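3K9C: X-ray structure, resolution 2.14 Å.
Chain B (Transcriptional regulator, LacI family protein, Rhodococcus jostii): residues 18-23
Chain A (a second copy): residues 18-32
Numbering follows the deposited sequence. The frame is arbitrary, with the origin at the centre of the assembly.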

# COMPACT_ATOMS: atom_id res chain seq x y z
N VAL B 18 -10.28 12.00 5.09
CA VAL B 18 -9.01 12.37 4.48
C VAL B 18 -7.98 11.30 4.91
O VAL B 18 -7.88 10.99 6.09
CB VAL B 18 -8.56 13.77 4.95
CG1 VAL B 18 -7.24 14.16 4.31
CG2 VAL B 18 -9.63 14.80 4.59
N PHE B 19 -7.24 10.73 3.96
CA PHE B 19 -6.25 9.70 4.28
C PHE B 19 -5.07 9.68 3.31
O PHE B 19 -5.17 10.17 2.19
CB PHE B 19 -6.90 8.31 4.27
CG PHE B 19 -7.07 7.74 2.89
CD1 PHE B 19 -6.27 6.71 2.45
CD2 PHE B 19 -8.03 8.27 2.03
CE1 PHE B 19 -6.41 6.20 1.16
CE2 PHE B 19 -8.18 7.77 0.74
CZ PHE B 19 -7.37 6.73 0.31
N GLU B 20 -3.96 9.10 3.75
CA GLU B 20 -2.76 9.01 2.93
C GLU B 20 -2.77 7.81 1.99
O GLU B 20 -2.78 6.66 2.44
CB GLU B 20 -1.50 8.93 3.80
CG GLU B 20 -1.10 10.24 4.44
CD GLU B 20 0.05 10.06 5.42
OE1 GLU B 20 1.04 9.38 5.08
OE2 GLU B 20 -0.05 10.62 6.54
N LEU B 21 -2.76 8.09 0.70
CA LEU B 21 -2.75 7.04 -0.31
C LEU B 21 -1.53 6.14 -0.09
O LEU B 21 -0.43 6.61 0.22
CB LEU B 21 -2.69 7.67 -1.71
CG LEU B 21 -3.33 6.89 -2.86
CD1 LEU B 21 -4.79 6.65 -2.55
CD2 LEU B 21 -3.18 7.66 -4.17
N GLN B 22 -1.72 4.83 -0.24
CA GLN B 22 -0.62 3.89 -0.07
C GLN B 22 0.00 3.84 1.33
O GLN B 22 1.17 3.51 1.48
CB GLN B 22 0.48 4.17 -1.10
CG GLN B 22 -0.02 4.22 -2.53
CD GLN B 22 1.10 4.08 -3.54
OE1 GLN B 22 1.82 3.08 -3.54
NE2 GLN B 22 1.25 5.08 -4.40
N GLN B 23 -0.76 4.21 2.36
CA GLN B 23 -0.24 4.13 3.72
C GLN B 23 -0.98 2.93 4.30
O GLN B 23 -2.18 2.97 4.51
CB GLN B 23 -0.58 5.39 4.52
CG GLN B 23 0.11 5.46 5.86
CD GLN B 23 1.63 5.57 5.72
OE1 GLN B 23 2.13 6.53 5.14
NE2 GLN B 23 2.35 4.58 6.24
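Chain A 18-32: VFELQQPFHGDLVEQ

Chain A presents to chain B the end of a strand (18-20), a type I turn from Glu A20 to Gln A23, and a helix that starts at Pro A24, with Gln A23 as its N-cap, and runs on past Gln A32. The helix assignment rests on phi/psi values near -60/-45 and on successive i to i+4 bonds, from Gly A27 N to Gln A23 O (3.0 Å) through Gln A32 N to Asp A28 O (3.0 Å). Chain B has the same strand, but its turn from Glu B20 to Gln B23 is type II: Leu B21 at -57/139 and Gln B22 at 63/26, where Leu A21 and Gln A22 lie at -49/-46 and -100/31. The two copies thus differ in backbone at this turn; the stretches bury 337 Å² between them, both sides summed.

Val B18 is out of reach of chain A. Phe B19, chi1 p, points toward it, and its CZ lies 4.5 Å from Phe A19 CZ; the rings meet obliquely. Phe B19 CE1 is 4.3 Å from Leu A21 CD1, which extends this apolar patch. Glu B20 makes no contact, but its carbonyl O accepts a weak bond from Gln B23 N at 3.2 Å, across the turn.

Leu B21 bridges strand and helix. Leu B21 CD1 lies 4.3 Å from both Phe A19 CE1 and Val A30 CG1; Leu B21 CD2 comes closer to the helix, 3.2 Å from Gly A27 O, 3.9 Å from Val A30 CG1 and 3.8 Å from Glu A31 N. Gly A27 O is already engaged within the helix, accepting a hydrogen bond from Glu A31 N at 3.0 Å, so the leucine methyl packs against a satisfied backbone.

At Gln B22 the backbones come closest, with Gln B22 CA lying 5.9 Å from Gly A27 CA. The glycine permits this approach: an ideal CB there would point toward chain B and fall 2.5 Å from Gln B22 CG, a clash. The Gln B22 side chain leaves its backbone sideways, yet its end comes nearer the helix, where NE2 donates to Asp A28 OD1 (3.3 Å, N-H...O angle 146°). Three waters supplement this direct bond. Water 1 donates to Leu A21 O at 2.5 Å and accepts from Gln B22 N at 3.3 Å, joining the two turns. Water 2 lies 3.0 Å from Gln B22 OE1 and 2.9 Å from Asp A28 OD2, while water 3 accepts from Gln B22 NE2 at 2.9 Å and donates to Glu A31 OE1 at 2.5 Å.

Gln B23, the N-cap of the following helix, lies beyond the contact.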

# COMPACT_ATOMS: atom_id res chain seq x y z
N VAL A 18 -13.03 3.87 -9.24
CA VAL A 18 -13.07 2.67 -8.40
C VAL A 18 -11.66 2.06 -8.45
O VAL A 18 -11.17 1.70 -9.52
CB VAL A 18 -14.12 1.64 -8.93
CG1 VAL A 18 -14.06 0.35 -8.12
CG2 VAL A 18 -15.51 2.24 -8.83
N PHE A 19 -11.02 1.95 -7.29
CA PHE A 19 -9.66 1.41 -7.22
C PHE A 19 -9.52 0.45 -6.04
O PHE A 19 -10.38 0.41 -5.16
CB PHE A 19 -8.66 2.56 -7.06
CG PHE A 19 -8.61 3.11 -5.66
CD1 PHE A 19 -7.47 2.94 -4.87
CD2 PHE A 19 -9.73 3.73 -5.11
CE1 PHE A 19 -7.45 3.39 -3.55
CE2 PHE A 19 -9.71 4.18 -3.79
CZ PHE A 19 -8.57 4.01 -3.01
N GLU A 20 -8.44 -0.33 -6.02
CA GLU A 20 -8.19 -1.27 -4.93
C GLU A 20 -7.32 -0.61 -3.87
O GLU A 20 -6.18 -0.20 -4.13
CB GLU A 20 -7.50 -2.54 -5.43
CG GLU A 20 -8.46 -3.54 -6.06
CD GLU A 20 -7.74 -4.74 -6.66
OE1 GLU A 20 -6.94 -5.39 -5.95
OE2 GLU A 20 -7.98 -5.03 -7.85
N LEU A 21 -7.88 -0.50 -2.67
CA LEU A 21 -7.22 0.12 -1.53
C LEU A 21 -5.78 -0.33 -1.25
O LEU A 21 -4.90 0.51 -1.02
CB LEU A 21 -8.07 -0.09 -0.29
CG LEU A 21 -7.99 0.93 0.85
CD1 LEU A 21 -7.99 2.35 0.28
CD2 LEU A 21 -9.17 0.72 1.79
N GLN A 22 -5.51 -1.62 -1.28
CA GLN A 22 -4.15 -2.06 -0.98
C GLN A 22 -3.28 -2.39 -2.20
O GLN A 22 -2.39 -3.23 -2.11
CB GLN A 22 -4.17 -3.25 -0.01
CG GLN A 22 -5.43 -4.11 -0.06
CD GLN A 22 -5.42 -5.23 0.97
OE1 GLN A 22 -4.70 -6.22 0.83
NE2 GLN A 22 -6.21 -5.07 2.03
N GLN A 23 -3.52 -1.72 -3.32
CA GLN A 23 -2.76 -2.01 -4.53
C GLN A 23 -1.87 -0.84 -4.95
O GLN A 23 -2.36 0.20 -5.38
CB GLN A 23 -3.74 -2.38 -5.65
CG GLN A 23 -3.11 -3.11 -6.82
CD GLN A 23 -2.29 -4.32 -6.38
OE1 GLN A 23 -2.82 -5.25 -5.77
NE2 GLN A 23 -1.00 -4.30 -6.68
N PRO A 24 -0.54 -1.00 -4.82
CA PRO A 24 0.45 0.03 -5.18
C PRO A 24 0.22 0.67 -6.55
O PRO A 24 0.27 1.88 -6.68
CB PRO A 24 1.77 -0.72 -5.12
CG PRO A 24 1.51 -1.79 -4.10
CD PRO A 24 0.13 -2.26 -4.46
N PHE A 25 -0.03 -0.15 -7.57
CA PHE A 25 -0.25 0.37 -8.92
C PHE A 25 -1.50 1.25 -8.98
O PHE A 25 -1.51 2.27 -9.68
CB PHE A 25 -0.38 -0.77 -9.94
CG PHE A 25 -0.51 -0.29 -11.37
CD1 PHE A 25 0.35 0.69 -11.87
CD2 PHE A 25 -1.48 -0.82 -12.21
CE1 PHE A 25 0.24 1.13 -13.19
CE2 PHE A 25 -1.60 -0.38 -13.52
CZ PHE A 25 -0.74 0.59 -14.01
N HIS A 26 -2.55 0.87 -8.26
CA HIS A 26 -3.75 1.70 -8.25
C HIS A 26 -3.47 2.99 -7.51
O HIS A 26 -4.06 4.03 -7.80
CB HIS A 26 -4.93 0.96 -7.60
CG HIS A 26 -5.47 -0.15 -8.44
ND1 HIS A 26 -6.62 -0.84 -8.11
CD2 HIS A 26 -5.01 -0.71 -9.58
CE1 HIS A 26 -6.84 -1.77 -9.02
NE2 HIS A 26 -5.88 -1.72 -9.92
N GLY A 27 -2.55 2.93 -6.55
CA GLY A 27 -2.18 4.11 -5.80
C GLY A 27 -1.57 5.13 -6.76
O GLY A 27 -1.93 6.31 -6.75
N ASP A 28 -0.65 4.67 -7.60
CA ASP A 28 -0.03 5.57 -8.56
C ASP A 28 -1.08 6.10 -9.53
O ASP A 28 -1.16 7.30 -9.77
CB ASP A 28 1.09 4.87 -9.33
CG ASP A 28 2.25 4.47 -8.44
OD1 ASP A 28 2.50 5.18 -7.44
OD2 ASP A 28 2.92 3.46 -8.74
N LEU A 29 -1.90 5.21 -10.07
CA LEU A 29 -2.93 5.65 -11.00
C LEU A 29 -3.87 6.70 -10.39
O LEU A 29 -4.15 7.73 -11.01
CB LEU A 29 -3.74 4.45 -11.51
CG LEU A 29 -3.00 3.57 -12.53
CD1 LEU A 29 -3.82 2.33 -12.88
CD2 LEU A 29 -2.69 4.39 -13.77
N VAL A 30 -4.33 6.45 -9.17
CA VAL A 30 -5.23 7.37 -8.50
C VAL A 30 -4.59 8.74 -8.32
O VAL A 30 -5.19 9.76 -8.65
CB VAL A 30 -5.69 6.82 -7.12
CG1 VAL A 30 -6.38 7.92 -6.31
CG2 VAL A 30 -6.66 5.67 -7.34
N GLU A 31 -3.37 8.77 -7.78
CA GLU A 31 -2.68 10.04 -7.60
C GLU A 31 -2.61 10.79 -8.93
O GLU A 31 -2.85 11.99 -8.98
CB GLU A 31 -1.25 9.81 -7.06
CG GLU A 31 -0.45 11.10 -6.91
CD GLU A 31 0.90 10.90 -6.23
OE1 GLU A 31 1.26 9.74 -5.92
OE2 GLU A 31 1.60 11.91 -6.01
N GLN A 32 -2.32 10.08 -10.02
CA GLN A 32 -2.24 10.76 -11.30
C GLN A 32 -3.60 11.14 -11.90
O GLN A 32 -3.70 12.11 -12.65
CB GLN A 32 -1.43 9.91 -12.29
CG GLN A 32 0.05 9.79 -11.96
CD GLN A 32 0.72 11.15 -11.73
OE1 GLN A 32 0.58 12.07 -12.54
NE2 GLN A 32 1.44 11.27 -10.63
O HOH W 1 -4.27 2.98 -1.08
O HOH W 2 3.39 2.51 -6.08
O HOH W 3 0.51 7.84 -4.46